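Local coordinates for protein CRISPR-associated endonuclease Cas12b (Alicyclobacillus acidoterrestris, PDB 5U31) that cuts target DNA at a site specified by a guide RNA and an adjacent recognition motif, as an endonuclease of a bacterial CRISPR immune system, at residues R901-I911 / F1097-I1105. The protein carries 3 engineered substitutions. Sequence-based numbering, arbitrary orientation.
Sequences RFDARTGAPGI and FWSMVNQRI. With nucleotides of chain E; nucleotides of chain B.
The Trp1098 indole is set between DNA and the 901-911 loop: one face looks onto deoxyguanosine DG2 of chain E, and its six-membered end meets Pro909 and Phe902, CZ3 lying 3.6 Å from Pro909 CB and CH2 3.7 Å from Phe902 CE2. The opposite face is backed by Phe1097 CD2, 3.9 Å above its centre. The Phe902 and Trp1098 side chains cross at about a right angle, ring planes at 74° and centroids 5.7 Å apart. Chi1 of Trp1098, -70°, sets CG beside the backbone N, which carries the six-membered ring to the loop; CB lies 3.5 Å from C5 of DG2 of chain E. Pro909 CG touches both Phe1097 CZ, 3.6 Å away, and Val1101 CG2, while Ile911 runs alongside Val1101 and Ile1105 in the opposite sense, its CD1 ending 3.7 Å from Asn1102 CA. No hydrogen bond links the two segments; the loop holds its own shape, Gly910 N donating to Arg901 O and an Asx motif joining Thr906 N to Asp903 OD2. Arg901, one of residues 898-901 that bind the non-target single strand, lays one guanidinium face against O4' of DG2 of chain E, and its NE makes a salt bridge with a DNA phosphate. The contact thus seats the link from strand 890-895 to strand 911-915 on helix 1094-1113, with Met1079 of strand 1076-1079 against Phe1097 and Trp1098, and Pro964 of strand 960-964 against Ile1105.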
loop_
_atom_site.group_PDB
_atom_site.type_symbol
_atom_site.label_atom_id
_atom_site.label_comp_id
_atom_site.label_asym_id
_atom_site.label_seq_id
_atom_site.Cartn_x
_atom_site.Cartn_y
_atom_site.Cartn_z
ATOM N N ARG A 901 -14.239 17.088 9.838
ATOM C CA ARG A 901 -14.817 17.513 11.107
ATOM C C ARG A 901 -15.157 18.998 11.155
ATOM O O ARG A 901 -15.707 19.459 12.160
ATOM C CB ARG A 901 -13.875 17.160 12.265
ATOM C CG ARG A 901 -13.682 15.664 12.456
ATOM C CD ARG A 901 -13.056 15.337 13.806
ATOM N NE ARG A 901 -12.930 13.896 14.011
ATOM C CZ ARG A 901 -13.876 13.134 14.551
ATOM N NH1 ARG A 901 -15.022 13.677 14.941
ATOM N NH2 ARG A 901 -13.680 11.830 14.698
ATOM N N PHE A 902 -14.850 19.755 10.105
ATOM C CA PHE A 902 -15.199 21.165 10.018
ATOM C C PHE A 902 -15.990 21.423 8.742
ATOM O O PHE A 902 -15.796 20.752 7.724
ATOM C CB PHE A 902 -13.953 22.054 10.039
ATOM C CG PHE A 902 -13.369 22.251 11.405
ATOM C CD1 PHE A 902 -13.602 23.422 12.104
ATOM C CD2 PHE A 902 -12.583 21.271 11.991
ATOM C CE1 PHE A 902 -13.066 23.615 13.363
ATOM C CE2 PHE A 902 -12.046 21.457 13.252
ATOM C CZ PHE A 902 -12.289 22.633 13.938
ATOM N N ASP A 903 -16.878 22.410 8.806
ATOM C CA ASP A 903 -17.732 22.734 7.672
ATOM C C ASP A 903 -16.926 23.412 6.570
ATOM O O ASP A 903 -16.157 24.340 6.829
ATOM C CB ASP A 903 -18.867 23.642 8.124
ATOM C CG ASP A 903 -20.105 23.483 7.280
ATOM O OD1 ASP A 903 -20.841 22.499 7.497
ATOM O OD2 ASP A 903 -20.342 24.338 6.402
ATOM N N ALA A 904 -17.101 22.951 5.329
ATOM C CA ALA A 904 -16.374 23.563 4.221
ATOM C C ALA A 904 -16.968 24.913 3.840
ATOM O O ALA A 904 -16.238 25.814 3.412
ATOM C CB ALA A 904 -16.354 22.626 3.014
ATOM N N ARG A 905 -18.280 25.074 3.987
ATOM C CA ARG A 905 -18.913 26.337 3.632
ATOM C C ARG A 905 -18.774 27.356 4.749
ATOM O O ARG A 905 -18.434 28.519 4.504
ATOM C CB ARG A 905 -20.387 26.105 3.319
ATOM C CG ARG A 905 -21.124 27.343 2.894
ATOM C CD ARG A 905 -22.598 27.055 2.682
ATOM N NE ARG A 905 -23.243 28.106 1.903
ATOM C CZ ARG A 905 -23.501 28.014 0.605
ATOM N NH1 ARG A 905 -24.090 29.017 -0.032
ATOM N NH2 ARG A 905 -23.175 26.912 -0.056
ATOM N N THR A 906 -19.014 26.920 5.979
ATOM C CA THR A 906 -19.115 27.773 7.153
ATOM C C THR A 906 -17.804 27.916 7.909
ATOM O O THR A 906 -17.491 29.008 8.397
ATOM C CB THR A 906 -20.180 27.203 8.089
ATOM O OG1 THR A 906 -21.482 27.501 7.572
ATOM C CG2 THR A 906 -20.049 27.777 9.456
ATOM N N GLY A 907 -17.030 26.840 8.005
ATOM C CA GLY A 907 -15.872 26.781 8.859
ATOM C C GLY A 907 -16.139 26.197 10.229
ATOM O O GLY A 907 -15.199 25.739 10.883
ATOM N N ALA A 908 -17.393 26.190 10.674
ATOM C CA ALA A 908 -17.711 25.706 12.006
ATOM C C ALA A 908 -17.444 24.206 12.112
ATOM O O ALA A 908 -17.610 23.465 11.139
ATOM C CB ALA A 908 -19.168 25.991 12.353
ATOM N N PRO A 909 -17.025 23.737 13.284
ATOM C CA PRO A 909 -16.819 22.302 13.468
ATOM C C PRO A 909 -18.149 21.578 13.574
ATOM O O PRO A 909 -19.188 22.166 13.885
ATOM C CB PRO A 909 -16.038 22.229 14.780
ATOM C CG PRO A 909 -16.542 23.403 15.544
ATOM C CD PRO A 909 -16.783 24.487 14.527
ATOM N N GLY A 910 -18.108 20.277 13.309
ATOM C CA GLY A 910 -19.331 19.505 13.290
ATOM C C GLY A 910 -19.141 18.038 13.608
ATOM O O GLY A 910 -18.042 17.604 13.966
ATOM N N ILE A 911 -20.216 17.266 13.469
ATOM C CA ILE A 911 -20.242 15.859 13.841
ATOM C C ILE A 911 -20.814 15.061 12.678
ATOM O O ILE A 911 -21.788 15.484 12.045
ATOM C CB ILE A 911 -21.072 15.640 15.125
ATOM C CG1 ILE A 911 -20.444 16.394 16.299
ATOM C CG2 ILE A 911 -21.216 14.159 15.438
ATOM C CD1 ILE A 911 -21.157 16.184 17.617
ATOM N N PHE A 1097 -13.951 22.085 23.902
ATOM C CA PHE A 1097 -14.332 22.552 22.575
ATOM C C PHE A 1097 -15.246 21.548 21.882
ATOM O O PHE A 1097 -16.333 21.901 21.414
ATOM C CB PHE A 1097 -13.083 22.821 21.735
ATOM C CG PHE A 1097 -13.374 23.338 20.355
ATOM C CD1 PHE A 1097 -13.644 24.678 20.144
ATOM C CD2 PHE A 1097 -13.363 22.483 19.263
ATOM C CE1 PHE A 1097 -13.906 25.155 18.876
ATOM C CE2 PHE A 1097 -13.625 22.953 17.996
ATOM C CZ PHE A 1097 -13.895 24.289 17.801
ATOM N N TRP A 1098 -14.836 20.282 21.826
ATOM C CA TRP A 1098 -15.640 19.285 21.135
ATOM C C TRP A 1098 -16.875 18.861 21.913
ATOM O O TRP A 1098 -17.740 18.190 21.343
ATOM C CB TRP A 1098 -14.794 18.059 20.805
ATOM C CG TRP A 1098 -13.780 18.339 19.753
ATOM C CD1 TRP A 1098 -12.427 18.368 19.902
ATOM C CD2 TRP A 1098 -14.042 18.655 18.380
ATOM N NE1 TRP A 1098 -11.827 18.676 18.705
ATOM C CE2 TRP A 1098 -12.798 18.856 17.755
ATOM C CE3 TRP A 1098 -15.207 18.782 17.620
ATOM C CZ2 TRP A 1098 -12.688 19.179 16.408
ATOM C CZ3 TRP A 1098 -15.094 19.101 16.287
ATOM C CH2 TRP A 1098 -13.845 19.297 15.693
ATOM N N SER A 1099 -16.987 19.221 23.189
ATOM C CA SER A 1099 -18.231 18.950 23.892
ATOM C C SER A 1099 -19.248 20.058 23.667
ATOM O O SER A 1099 -20.456 19.814 23.760
ATOM C CB SER A 1099 -17.969 18.756 25.384
ATOM O OG SER A 1099 -17.434 19.932 25.963
HETATM N N MSE A 1100 -18.784 21.266 23.365
HETATM C CA MSE A 1100 -19.675 22.356 22.999
HETATM C C MSE A 1100 -20.257 22.064 21.630
HETATM O O MSE A 1100 -21.431 22.337 21.371
HETATM C CB MSE A 1100 -18.936 23.692 22.996
HETATM C CG MSE A 1100 -18.411 24.109 24.359
HETATM SE SE MSE A 1100 -17.415 25.786 24.310
HETATM C CE MSE A 1100 -16.871 25.887 26.184
ATOM N N VAL A 1101 -19.415 21.505 20.754
ATOM C CA VAL A 1101 -19.892 21.018 19.464
ATOM C C VAL A 1101 -20.917 19.916 19.667
ATOM O O VAL A 1101 -21.952 19.872 18.991
ATOM C CB VAL A 1101 -18.713 20.531 18.606
ATOM C CG1 VAL A 1101 -19.181 20.177 17.212
ATOM C CG2 VAL A 1101 -17.640 21.581 18.544
ATOM N N ASN A 1102 -20.652 19.013 20.610
ATOM C CA ASN A 1102 -21.589 17.928 20.872
ATOM C C ASN A 1102 -22.899 18.451 21.453
ATOM O O ASN A 1102 -23.981 17.992 21.064
ATOM C CB ASN A 1102 -20.947 16.907 21.808
ATOM C CG ASN A 1102 -21.846 15.727 22.079
ATOM O OD1 ASN A 1102 -21.899 14.780 21.295
ATOM N ND2 ASN A 1102 -22.562 15.774 23.197
ATOM N N GLN A 1103 -22.827 19.411 22.376
ATOM C CA GLN A 1103 -24.042 19.911 23.010
ATOM C C GLN A 1103 -24.953 20.602 22.005
ATOM O O GLN A 1103 -26.175 20.422 22.042
ATOM C CB GLN A 1103 -23.685 20.862 24.151
ATOM C CG GLN A 1103 -24.883 21.518 24.820
ATOM C CD GLN A 1103 -24.474 22.566 25.837
ATOM O OE1 GLN A 1103 -23.285 22.785 26.074
ATOM N NE2 GLN A 1103 -25.459 23.220 26.443
ATOM N N ARG A 1104 -24.385 21.388 21.090
ATOM C CA ARG A 1104 -25.227 22.136 20.167
ATOM C C ARG A 1104 -25.828 21.263 19.073
ATOM O O ARG A 1104 -26.782 21.698 18.418
ATOM C CB ARG A 1104 -24.435 23.297 19.560
ATOM C CG ARG A 1104 -24.271 24.462 20.525
ATOM C CD ARG A 1104 -23.855 25.746 19.823
ATOM N NE ARG A 1104 -24.577 25.942 18.570
ATOM C CZ ARG A 1104 -25.842 26.337 18.490
ATOM N NH1 ARG A 1104 -26.533 26.575 19.595
ATOM N NH2 ARG A 1104 -26.419 26.485 17.305
ATOM N N ILE A 1105 -25.318 20.049 18.874
ATOM C CA ILE A 1105 -25.868 19.104 17.902
ATOM C C ILE A 1105 -26.539 17.922 18.597
ATOM O O ILE A 1105 -27.748 17.723 18.474
ATOM C CB ILE A 1105 -24.786 18.629 16.909
ATOM C CG1 ILE A 1105 -24.283 19.802 16.067
ATOM C CG2 ILE A 1105 -25.333 17.514 16.031
ATOM C CD1 ILE A 1105 -23.083 19.465 15.217
ATOM P P DG E 2 -11.008 10.357 20.120
ATOM O OP1 DG E 2 -10.195 9.166 20.453
ATOM O OP2 DG E 2 -10.754 11.625 20.839
ATOM O "O5'" DG E 2 -10.870 10.607 18.536
ATOM C "C5'" DG E 2 -11.768 11.496 17.850
ATOM C "C4'" DG E 2 -11.018 12.512 17.007
ATOM O "O4'" DG E 2 -11.755 13.750 16.978
ATOM C "C3'" DG E 2 -9.672 12.915 17.554
ATOM O "O3'" DG E 2 -8.905 13.504 16.534
ATOM C "C2'" DG E 2 -10.051 13.940 18.624
ATOM C "C1'" DG E 2 -11.350 14.554 18.074
ATOM N N9 DG E 2 -12.459 14.591 19.037
ATOM C C8 DG E 2 -13.791 14.412 18.746
ATOM N N7 DG E 2 -14.570 14.493 19.787
ATOM C C5 DG E 2 -13.706 14.743 20.848
ATOM C C6 DG E 2 -13.985 14.927 22.228
ATOM O O6 DG E 2 -15.088 14.904 22.801
ATOM N N1 DG E 2 -12.825 15.160 22.962
ATOM C C2 DG E 2 -11.558 15.210 22.434
ATOM N N2 DG E 2 -10.562 15.446 23.301
ATOM N N3 DG E 2 -11.281 15.042 21.145
ATOM C C4 DG E 2 -12.400 14.811 20.409
ATOM O "O5'" DT E 1 -15.670 10.873 23.965
ATOM C "C5'" DT E 1 -14.553 11.283 23.172
ATOM C "C4'" DT E 1 -14.344 10.348 21.989
ATOM O "O4'" DT E 1 -15.632 10.002 21.422
ATOM C "C3'" DT E 1 -13.501 10.925 20.850
ATOM O "O3'" DT E 1 -12.555 9.954 20.348
ATOM C "C2'" DT E 1 -14.527 11.321 19.788
ATOM C "C1'" DT E 1 -15.727 10.431 20.077
ATOM N N1 DT E 1 -17.017 11.156 19.910
ATOM C C2 DT E 1 -17.801 10.899 18.809
ATOM O O2 DT E 1 -17.501 10.083 17.951
ATOM N N3 DT E 1 -18.961 11.632 18.752
ATOM C C4 DT E 1 -19.398 12.582 19.664
ATOM O O4 DT E 1 -20.455 13.190 19.525
ATOM C C5 DT E 1 -18.519 12.805 20.792
ATOM C C7 DT E 1 -18.880 13.808 21.849
ATOM C C6 DT E 1 -17.387 12.093 20.856
ATOM P P A B 6 -23.931 23.736 0.112
ATOM O OP1 A B 6 -23.174 23.948 1.368
ATOM O OP2 A B 6 -24.563 24.901 -0.567
ATOM O "O5'" A B 6 -22.953 22.998 -0.903
ATOM C "C5'" A B 6 -22.133 23.737 -1.797
ATOM C "C4'" A B 6 -22.525 23.483 -3.228
ATOM O "O4'" A B 6 -22.347 22.066 -3.484
ATOM C "C3'" A B 6 -23.985 23.818 -3.543
ATOM O "O3'" A B 6 -24.170 24.750 -4.632
ATOM C "C2'" A B 6 -24.663 22.458 -3.758
ATOM O "O2'" A B 6 -25.635 22.417 -4.777
ATOM C "C1'" A B 6 -23.510 21.508 -4.058
ATOM N N9 A B 6 -23.758 20.205 -3.439
ATOM C C8 A B 6 -23.922 19.972 -2.096
ATOM N N7 A B 6 -24.183 18.725 -1.794
ATOM C C5 A B 6 -24.215 18.092 -3.027
ATOM C C6 A B 6 -24.449 16.756 -3.386
ATOM N N6 A B 6 -24.702 15.792 -2.499
ATOM N N1 A B 6 -24.408 16.443 -4.697
ATOM C C2 A B 6 -24.157 17.417 -5.581
ATOM N N3 A B 6 -23.923 18.711 -5.370
ATOM C C4 A B 6 -23.965 18.990 -4.054
#